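Local coordinates for protein putative O-methyltransferase (Klebsiella pneumoniae subsp. pneumoniae, PDB 3TFW) that probably transfers a methyl group from S-adenosylmethionine to an oxygen atom of its substrate, at residues H38-P43 against D97-Q102; P28-V33 against G74-I79; L203-L208 against T220-N225. All blocks are in the same frame, centred on the assembly; numbering follows the deposited sequence.

In the fold
Interactions 1 and 2 both use helix 28-39 and lie on the same side of the chain's centre. They meet where Leu42 CD1 packs on Gly74 CA at 3.8 Å. Interaction 1 is a surface contact, made by the turn that follows that helix and the first turn of helix 98-110, and it mixes one straight polar bond with apolar touches. Interaction 2 lies deeper and is wholly apolar between side chains. Interaction 3 is on the opposite side of the centre, its centre about 31 Å from that of interaction 1 and 27 Å from that of interaction 2. It is buried, held by backbone bonds between two strands, and one face of it meets the second subunit.

Interaction 1 of 3, residues H38-P43 against D97-Q102; sequences HRAGLP and DAHHAQ
Ala40 and His99 meet where the Schellman motif that ends helix 28-39 lies beside the first turn of helix 98-110. Gly41, with positive phi, turns the chain out of the helix, and its N bonds back to His38 O. The carbonyl of Ala40 is left pointing across to the other segment. His99 NE2 donates to Ala40 O at 3.0 Å, and the bond is almost straight, 175° at the hydrogen. The oxygen lies in the plane of the imidazole, at its edge, while the donor is tilted 17° from the carbonyl plane. This bond helps to set the rotation of the ring. His99 CG is anti to its backbone N (chi1 179°), which carries the ring out from helix 98-110 to the turn. The methyl of Ala40 adds a van der Waals touch beside the same nitrogen.

Leu42 comes in between the two histidines with one branch. Leu42 CD2 is 3.5 Å from His100 CD2 and approaches both rings obliquely. The side chains of Leu42 and His100 run past each other in opposite directions. Pro43 crosses His100 at about a right angle, and Pro43 CD sits 3.8 Å from His100 NE2. Leu42 is buried, and with Ala40 it also packs on Val103 of helix 98-110, so the loop is pressed on this helix at several points.

The same histidine is tied to the helix start. Asp97 is the N-cap residue, and its own N is bonded to Glu95. Its carboxylate carbon lies over one face of the His100 ring, offset toward the rim. Asp97 OD2 accepts from His100 N at 3.0 Å, using the lone pair anti to the other carboxylate oxygen.

Interaction 2 of 3, residues P28-V33 against G74-I79; sequences PVLDRV and GGYSTI
Val33 and Ile79 reach toward each other tip to tip, and this is the tight part of the contact between helix 28-39 and the start of helix 76-82. Val33 CG2 stands 3.6 Å from Ile79 CD1. The Ile79 CG1 branch lies beside its backbone N (chi1 -69°) and carries CD1 to the valine. The other branch, Ile79 CG2, serves Leu30, with Leu30 CD2 3.8 Å away. Here the two side chains slide past each other in opposite directions.

The packing round Tyr76 is looser. Val33 CG1 comes to the edge of the ring, near its plane, 4.1 Å from Tyr76 CD1. Leu30 crosses the tyrosine at about a right angle, and its CD2 approaches CE1 obliquely. All four side chains are buried, and their touches are apolar. On the other side of helix 28-39, Pro28, Asp31 and Arg32 are exposed and make no contact with segment 74-79.

Gly75 is the N-cap of helix 76-82, with positive phi. It and Gly74 belong to the loop after strand 66-70, which in this family probably lines the S-adenosylmethionine site. Gly74 O accepts a hydrogen bond from Asn107 of helix 98-110, the helix on which Val33 and Arg32 also pack. Tyr76 stacks edge-to-face with Trp80 and touches Ala49 of helix 49-62. Thr78 packs on strand 90-95 and bonds Glu69 of strand 66-70.

Interaction 3 of 3, residues L203-L208 against T220-N225; sequences LTATAL and TLAWVN
Strands 203-211 and 217-224 form the antiparallel beta hairpin at one border of the sheet, and Leu203 to Ala207 pair with Val224 to Thr220. The two short segments run at 163° to each other. Thr204 and Trp223 form a hydrogen-bonded pair, with both N-to-O bonds at 2.9 Å. Thr206 and Leu221 form the next one. Thr206 N donates to Leu221 O at 2.9 Å, nearly in line with the carbonyl, and Leu221 N returns a bond to Thr206 O. The intervening pairs, including Ala205 with Ala222, are non-hydrogen-bonded. Here CA-H...O contacts help, such as Ala205 CA to Leu221 O at 3.3 Å.

The side chains divide between the two faces. On one face, Ala205 CB meets Ala222 CB at 3.8 Å. Ala205 CA and Ala222 CA are 4.0 Å apart, consistent with their small side chains. Leu203 swings its CD2 across to Val224 CG2, 3.7 Å away, and to Ala222 CB. Ala207 CB touches Thr220 CG2. Helix 185-199 packs on this face, with Met197 against Leu203, Ala205 and Thr220.

The other face carries Thr204, Thr206, Leu221 and Trp223, and it meets the second subunit. Thr206 OG1 is hydrogen-bonded to Asn50 O of that subunit. Trp223 makes a cation-pi contact with Arg60 of the second subunit, while Leu221 packs on its Phe54. The face is thus part of the dimer interface.

Strand 217-224 also pairs antiparallel with strand 165-169, which leaves strand 203-211 at the edge within the chain. The resulting strand order, 3-2-1-4-5-7-6 with an antiparallel strand 7, is the hallmark of the class I S-adenosylmethionine-dependent methyltransferase fold.

Interaction 1 of 3, residues H38-P43 against D97-Q102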
loop_
_atom_site.group_PDB
_atom_site.type_symbol
_atom_site.label_atom_id
_atom_site.label_comp_id
_atom_site.label_asym_id
_atom_site.label_seq_id
_atom_site.Cartn_x
_atom_site.Cartn_y
_atom_site.Cartn_z
ATOM N N HIS A 38 -14.640 5.468 21.701
ATOM C CA HIS A 38 -14.915 4.401 22.664
ATOM C C HIS A 38 -15.922 4.857 23.712
ATOM O O HIS A 38 -16.888 4.165 23.987
ATOM C CB HIS A 38 -13.626 3.929 23.340
ATOM C CG HIS A 38 -12.715 3.164 22.429
ATOM N ND1 HIS A 38 -11.365 3.034 22.665
ATOM C CD2 HIS A 38 -12.961 2.508 21.272
ATOM C CE1 HIS A 38 -10.818 2.317 21.697
ATOM N NE2 HIS A 38 -11.765 1.990 20.836
ATOM N N ARG A 39 -15.690 6.042 24.272
ATOM C CA ARG A 39 -16.613 6.646 25.233
ATOM C C ARG A 39 -18.042 6.747 24.678
ATOM O O ARG A 39 -19.015 6.454 25.384
ATOM C CB ARG A 39 -16.084 8.017 25.677
ATOM C CG ARG A 39 -16.949 8.738 26.710
ATOM C CD ARG A 39 -16.220 9.949 27.284
ATOM N NE ARG A 39 -14.861 9.600 27.697
ATOM C CZ ARG A 39 -13.746 10.064 27.131
ATOM N NH1 ARG A 39 -13.804 10.935 26.130
ATOM N NH2 ARG A 39 -12.562 9.659 27.582
ATOM N N ALA A 40 -18.169 7.128 23.403
ATOM C CA ALA A 40 -19.481 7.182 22.759
ATOM C C ALA A 40 -20.067 5.808 22.434
ATOM O O ALA A 40 -21.191 5.714 21.949
ATOM C CB ALA A 40 -19.433 8.061 21.499
ATOM N N GLY A 41 -19.308 4.744 22.681
ATOM C CA GLY A 41 -19.818 3.387 22.450
ATOM C C GLY A 41 -19.918 2.977 20.985
ATOM O O GLY A 41 -20.709 2.092 20.631
ATOM N N LEU A 42 -19.124 3.617 20.131
ATOM C CA LEU A 42 -19.118 3.297 18.704
ATOM C C LEU A 42 -18.562 1.891 18.480
ATOM O O LEU A 42 -17.720 1.443 19.259
ATOM C CB LEU A 42 -18.251 4.292 17.935
ATOM C CG LEU A 42 -18.612 5.778 17.893
ATOM C CD1 LEU A 42 -17.830 6.470 16.784
ATOM C CD2 LEU A 42 -20.102 5.980 17.704
ATOM N N PRO A 43 -19.015 1.199 17.412
ATOM C CA PRO A 43 -18.279 -0.016 17.037
ATOM C C PRO A 43 -16.814 0.333 16.784
ATOM O O PRO A 43 -16.517 1.385 16.188
ATOM C CB PRO A 43 -18.956 -0.464 15.733
ATOM C CG PRO A 43 -20.269 0.237 15.693
ATOM C CD PRO A 43 -20.095 1.515 16.459
ATOM N N ASP A 97 -25.347 7.324 10.153
ATOM C CA ASP A 97 -25.789 7.225 11.540
ATOM C C ASP A 97 -25.670 8.564 12.267
ATOM O O ASP A 97 -24.591 9.171 12.311
ATOM C CB ASP A 97 -25.037 6.105 12.274
ATOM C CG ASP A 97 -25.608 5.834 13.651
ATOM O OD1 ASP A 97 -26.510 4.981 13.758
ATOM O OD2 ASP A 97 -25.191 6.510 14.607
ATOM N N ALA A 98 -26.781 9.013 12.846
ATOM C CA ALA A 98 -26.841 10.337 13.473
ATOM C C ALA A 98 -25.889 10.462 14.666
ATOM O O ALA A 98 -25.211 11.477 14.829
ATOM C CB ALA A 98 -28.278 10.681 13.874
ATOM N N HIS A 99 -25.819 9.412 15.478
ATOM C CA HIS A 99 -24.910 9.378 16.620
ATOM C C HIS A 99 -23.433 9.351 16.185
ATOM O O HIS A 99 -22.612 10.048 16.775
ATOM C CB HIS A 99 -25.237 8.203 17.550
ATOM C CG HIS A 99 -24.318 8.088 18.727
ATOM N ND1 HIS A 99 -24.007 9.161 19.537
ATOM C CD2 HIS A 99 -23.654 7.026 19.241
ATOM C CE1 HIS A 99 -23.179 8.767 20.488
ATOM N NE2 HIS A 99 -22.955 7.474 20.334
ATOM N N HIS A 100 -23.097 8.570 15.160
ATOM C CA HIS A 100 -21.733 8.605 14.623
ATOM C C HIS A 100 -21.411 9.999 14.081
ATOM O O HIS A 100 -20.336 10.522 14.331
ATOM C CB HIS A 100 -21.508 7.552 13.531
ATOM C CG HIS A 100 -21.712 6.138 13.985
ATOM N ND1 HIS A 100 -21.278 5.056 13.251
ATOM C CD2 HIS A 100 -22.320 5.624 15.082
ATOM C CE1 HIS A 100 -21.599 3.939 13.880
ATOM N NE2 HIS A 100 -22.235 4.256 14.991
ATOM N N ALA A 101 -22.342 10.597 13.343
ATOM C CA ALA A 101 -22.099 11.932 12.775
ATOM C C ALA A 101 -21.813 12.960 13.869
ATOM O O ALA A 101 -20.909 13.776 13.726
ATOM C CB ALA A 101 -23.254 12.382 11.905
ATOM N N GLN A 102 -22.569 12.888 14.966
ATOM C CA GLN A 102 -22.373 13.773 16.118
ATOM C C GLN A 102 -20.969 13.637 16.706
ATOM O O GLN A 102 -20.276 14.623 16.942
ATOM C CB GLN A 102 -23.432 13.484 17.186
ATOM C CG GLN A 102 -23.296 14.334 18.444
ATOM C CD GLN A 102 -24.218 13.888 19.570
ATOM O OE1 GLN A 102 -24.569 12.706 19.688
ATOM N NE2 GLN A 102 -24.601 14.837 20.421
#

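Interaction 2 of 3, residues P28-V33 against G74-I79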
loop_
_atom_site.group_PDB
_atom_site.type_symbol
_atom_site.label_atom_id
_atom_site.label_comp_id
_atom_site.label_asym_id
_atom_site.label_seq_id
_atom_site.Cartn_x
_atom_site.Cartn_y
_atom_site.Cartn_z
ATOM N N PRO A 28 -1.304 13.273 20.507
ATOM C CA PRO A 28 -2.280 13.548 21.567
ATOM C C PRO A 28 -3.707 13.697 21.041
ATOM O O PRO A 28 -4.637 13.166 21.636
ATOM C CB PRO A 28 -1.794 14.883 22.166
ATOM C CG PRO A 28 -0.363 14.981 21.781
ATOM C CD PRO A 28 -0.282 14.332 20.429
ATOM N N VAL A 29 -3.877 14.401 19.928
ATOM C CA VAL A 29 -5.222 14.585 19.369
ATOM C C VAL A 29 -5.824 13.281 18.825
ATOM O O VAL A 29 -6.997 12.995 19.076
ATOM C CB VAL A 29 -5.313 15.797 18.376
ATOM C CG1 VAL A 29 -4.013 16.021 17.665
ATOM C CG2 VAL A 29 -6.460 15.640 17.384
ATOM N N LEU A 30 -5.022 12.471 18.126
ATOM C CA LEU A 30 -5.507 11.179 17.640
ATOM C C LEU A 30 -5.866 10.237 18.782
ATOM O O LEU A 30 -6.856 9.512 18.699
ATOM C CB LEU A 30 -4.505 10.510 16.687
ATOM C CG LEU A 30 -4.322 11.146 15.311
ATOM C CD1 LEU A 30 -3.313 10.346 14.509
ATOM C CD2 LEU A 30 -5.646 11.254 14.561
ATOM N N ASP A 31 -5.056 10.250 19.844
ATOM C CA ASP A 31 -5.356 9.491 21.058
ATOM C C ASP A 31 -6.727 9.888 21.597
ATOM O O ASP A 31 -7.533 9.032 21.936
ATOM C CB ASP A 31 -4.296 9.736 22.148
ATOM C CG ASP A 31 -2.935 9.118 21.825
ATOM O OD1 ASP A 31 -2.858 8.149 21.042
ATOM O OD2 ASP A 31 -1.927 9.605 22.383
ATOM N N ARG A 32 -6.979 11.192 21.666
ATOM C CA ARG A 32 -8.229 11.718 22.203
ATOM C C ARG A 32 -9.419 11.379 21.301
ATOM O O ARG A 32 -10.503 11.055 21.794
ATOM C CB ARG A 32 -8.124 13.224 22.425
ATOM C CG ARG A 32 -9.224 13.803 23.298
ATOM C CD ARG A 32 -8.819 15.150 23.871
ATOM N NE ARG A 32 -9.982 15.879 24.374
ATOM C CZ ARG A 32 -9.934 17.082 24.936
ATOM N NH1 ARG A 32 -8.773 17.713 25.082
ATOM N NH2 ARG A 32 -11.052 17.651 25.356
ATOM N N VAL A 33 -9.209 11.437 19.985
ATOM C CA VAL A 33 -10.251 11.038 19.025
ATOM C C VAL A 33 -10.727 9.612 19.294
ATOM O O VAL A 33 -11.932 9.360 19.334
ATOM C CB VAL A 33 -9.766 11.192 17.553
ATOM C CG1 VAL A 33 -10.690 10.449 16.591
ATOM C CG2 VAL A 33 -9.680 12.661 17.182
ATOM N N GLY A 74 -16.281 7.691 13.408
ATOM C CA GLY A 74 -15.943 8.764 14.350
ATOM C C GLY A 74 -14.967 9.775 13.769
ATOM O O GLY A 74 -14.519 10.702 14.463
ATOM N N GLY A 75 -14.619 9.583 12.499
ATOM C CA GLY A 75 -13.729 10.502 11.809
ATOM C C GLY A 75 -12.247 10.238 12.029
ATOM O O GLY A 75 -11.436 11.092 11.733
ATOM N N TYR A 76 -11.880 9.052 12.510
ATOM C CA TYR A 76 -10.453 8.763 12.737
ATOM C C TYR A 76 -9.675 8.725 11.408
ATOM O O TYR A 76 -8.659 9.417 11.245
ATOM C CB TYR A 76 -10.288 7.463 13.513
ATOM C CG TYR A 76 -8.853 7.097 13.853
ATOM C CD1 TYR A 76 -8.149 7.772 14.856
ATOM C CD2 TYR A 76 -8.202 6.068 13.166
ATOM C CE1 TYR A 76 -6.822 7.416 15.167
ATOM C CE2 TYR A 76 -6.895 5.713 13.469
ATOM C CZ TYR A 76 -6.214 6.380 14.472
ATOM O OH TYR A 76 -4.916 6.013 14.750
ATOM N N SER A 77 -10.169 7.948 10.452
ATOM C CA SER A 77 -9.527 7.893 9.128
ATOM C C SER A 77 -9.605 9.238 8.426
ATOM O O SER A 77 -8.679 9.636 7.702
ATOM C CB SER A 77 -10.164 6.814 8.265
ATOM O OG SER A 77 -9.789 5.536 8.749
ATOM N N THR A 78 -10.727 9.925 8.642
ATOM C CA THR A 78 -10.970 11.241 8.065
ATOM C C THR A 78 -9.838 12.182 8.459
ATOM O O THR A 78 -9.306 12.891 7.630
ATOM C CB THR A 78 -12.301 11.860 8.541
ATOM O OG1 THR A 78 -13.307 10.844 8.634
ATOM C CG2 THR A 78 -12.746 12.963 7.573
ATOM N N ILE A 79 -9.476 12.168 9.734
ATOM C CA ILE A 79 -8.445 13.071 10.230
ATOM C C ILE A 79 -7.069 12.762 9.667
ATOM O O ILE A 79 -6.349 13.685 9.292
ATOM C CB ILE A 79 -8.416 13.118 11.764
ATOM C CG1 ILE A 79 -9.683 13.822 12.267
ATOM C CG2 ILE A 79 -7.193 13.896 12.247
ATOM C CD1 ILE A 79 -10.059 13.427 13.705
#

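Interaction 3 of 3, residues L203-L208 against T220-N225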
loop_
_atom_site.group_PDB
_atom_site.type_symbol
_atom_site.label_atom_id
_atom_site.label_comp_id
_atom_site.label_asym_id
_atom_site.label_seq_id
_atom_site.Cartn_x
_atom_site.Cartn_y
_atom_site.Cartn_z
ATOM N N LEU A 203 -10.209 0.669 -14.778
ATOM C CA LEU A 203 -9.461 0.436 -13.537
ATOM C C LEU A 203 -8.281 -0.527 -13.698
ATOM O O LEU A 203 -8.378 -1.530 -14.413
ATOM C CB LEU A 203 -10.395 -0.077 -12.435
ATOM C CG LEU A 203 -11.513 0.861 -11.967
ATOM C CD1 LEU A 203 -12.464 0.127 -11.030
ATOM C CD2 LEU A 203 -10.952 2.111 -11.286
ATOM N N THR A 204 -7.171 -0.202 -13.035
ATOM C CA THR A 204 -6.072 -1.140 -12.828
ATOM C C THR A 204 -5.986 -1.371 -11.318
ATOM O O THR A 204 -5.663 -0.454 -10.551
ATOM C CB THR A 204 -4.740 -0.583 -13.371
ATOM O OG1 THR A 204 -4.852 -0.387 -14.790
ATOM C CG2 THR A 204 -3.565 -1.552 -13.097
ATOM N N ALA A 205 -6.273 -2.595 -10.894
ATOM C CA ALA A 205 -6.496 -2.854 -9.477
ATOM C C ALA A 205 -5.658 -4.001 -8.923
ATOM O O ALA A 205 -5.240 -4.901 -9.651
ATOM C CB ALA A 205 -7.973 -3.121 -9.247
ATOM N N THR A 206 -5.426 -3.946 -7.615
ATOM C CA THR A 206 -4.831 -5.043 -6.871
ATOM C C THR A 206 -5.492 -5.076 -5.498
ATOM O O THR A 206 -6.328 -4.227 -5.175
ATOM C CB THR A 206 -3.298 -4.886 -6.731
ATOM O OG1 THR A 206 -2.736 -6.104 -6.217
ATOM C CG2 THR A 206 -2.934 -3.713 -5.803
ATOM N N ALA A 207 -5.135 -6.071 -4.700
ATOM C CA ALA A 207 -5.617 -6.161 -3.336
ATOM C C ALA A 207 -4.504 -6.746 -2.476
ATOM O O ALA A 207 -3.723 -7.583 -2.956
ATOM C CB ALA A 207 -6.855 -7.029 -3.283
ATOM N N LEU A 208 -4.417 -6.301 -1.222
ATOM C CA LEU A 208 -3.458 -6.863 -0.275
ATOM C C LEU A 208 -4.188 -7.337 0.976
ATOM O O LEU A 208 -5.011 -6.609 1.550
ATOM C CB LEU A 208 -2.368 -5.856 0.115
ATOM C CG LEU A 208 -1.460 -5.223 -0.951
ATOM C CD1 LEU A 208 -0.560 -4.162 -0.321
ATOM C CD2 LEU A 208 -0.620 -6.278 -1.666
ATOM N N THR A 220 -8.605 -3.247 -1.240
ATOM C CA THR A 220 -8.320 -3.080 -2.663
ATOM C C THR A 220 -7.767 -1.693 -2.934
ATOM O O THR A 220 -8.037 -0.740 -2.194
ATOM C CB THR A 220 -9.571 -3.317 -3.523
ATOM O OG1 THR A 220 -10.588 -2.364 -3.178
ATOM C CG2 THR A 220 -10.103 -4.714 -3.296
ATOM N N LEU A 221 -6.988 -1.593 -4.005
ATOM C CA LEU A 221 -6.420 -0.337 -4.444
ATOM C C LEU A 221 -6.562 -0.336 -5.955
ATOM O O LEU A 221 -6.123 -1.291 -6.607
ATOM C CB LEU A 221 -4.957 -0.295 -4.038
ATOM C CG LEU A 221 -4.200 1.023 -3.890
ATOM C CD1 LEU A 221 -4.876 1.963 -2.914
ATOM C CD2 LEU A 221 -2.789 0.699 -3.383
ATOM N N ALA A 222 -7.198 0.702 -6.507
ATOM C CA ALA A 222 -7.460 0.758 -7.952
ATOM C C ALA A 222 -7.094 2.140 -8.481
ATOM O O ALA A 222 -7.440 3.153 -7.865
ATOM C CB ALA A 222 -8.935 0.437 -8.256
ATOM N N TRP A 223 -6.368 2.156 -9.595
ATOM C CA TRP A 223 -5.975 3.378 -10.292
ATOM C C TRP A 223 -6.939 3.543 -11.462
ATOM O O TRP A 223 -7.208 2.581 -12.181
ATOM C CB TRP A 223 -4.519 3.229 -10.782
ATOM C CG TRP A 223 -4.029 4.242 -11.798
ATOM C CD1 TRP A 223 -4.299 4.258 -13.145
ATOM C CD2 TRP A 223 -3.162 5.358 -11.552
ATOM N NE1 TRP A 223 -3.662 5.316 -13.744
ATOM C CE2 TRP A 223 -2.956 6.007 -12.793
ATOM C CE3 TRP A 223 -2.544 5.874 -10.404
ATOM C CZ2 TRP A 223 -2.156 7.141 -12.919
ATOM C CZ3 TRP A 223 -1.749 7.007 -10.529
ATOM C CH2 TRP A 223 -1.567 7.630 -11.778
ATOM N N VAL A 224 -7.459 4.758 -11.641
ATOM C CA VAL A 224 -8.382 5.051 -12.730
ATOM C C VAL A 224 -7.587 5.402 -13.996
ATOM O O VAL A 224 -6.760 6.316 -13.998
ATOM C CB VAL A 224 -9.394 6.170 -12.365
ATOM C CG1 VAL A 224 -10.307 6.500 -13.552
ATOM C CG2 VAL A 224 -10.233 5.753 -11.147
ATOM N N ASN A 225 -7.830 4.633 -15.052
ATOM C CA ASN A 225 -7.162 4.823 -16.345
ATOM C C ASN A 225 -7.902 5.847 -17.183
ATOM O O ASN A 225 -9.127 5.974 -17.069
ATOM C CB ASN A 225 -7.124 3.506 -17.122
ATOM C CG ASN A 225 -6.388 2.412 -16.383
ATOM O OD1 ASN A 225 -6.888 1.303 -16.238
ATOM N ND2 ASN A 225 -5.198 2.718 -15.918
#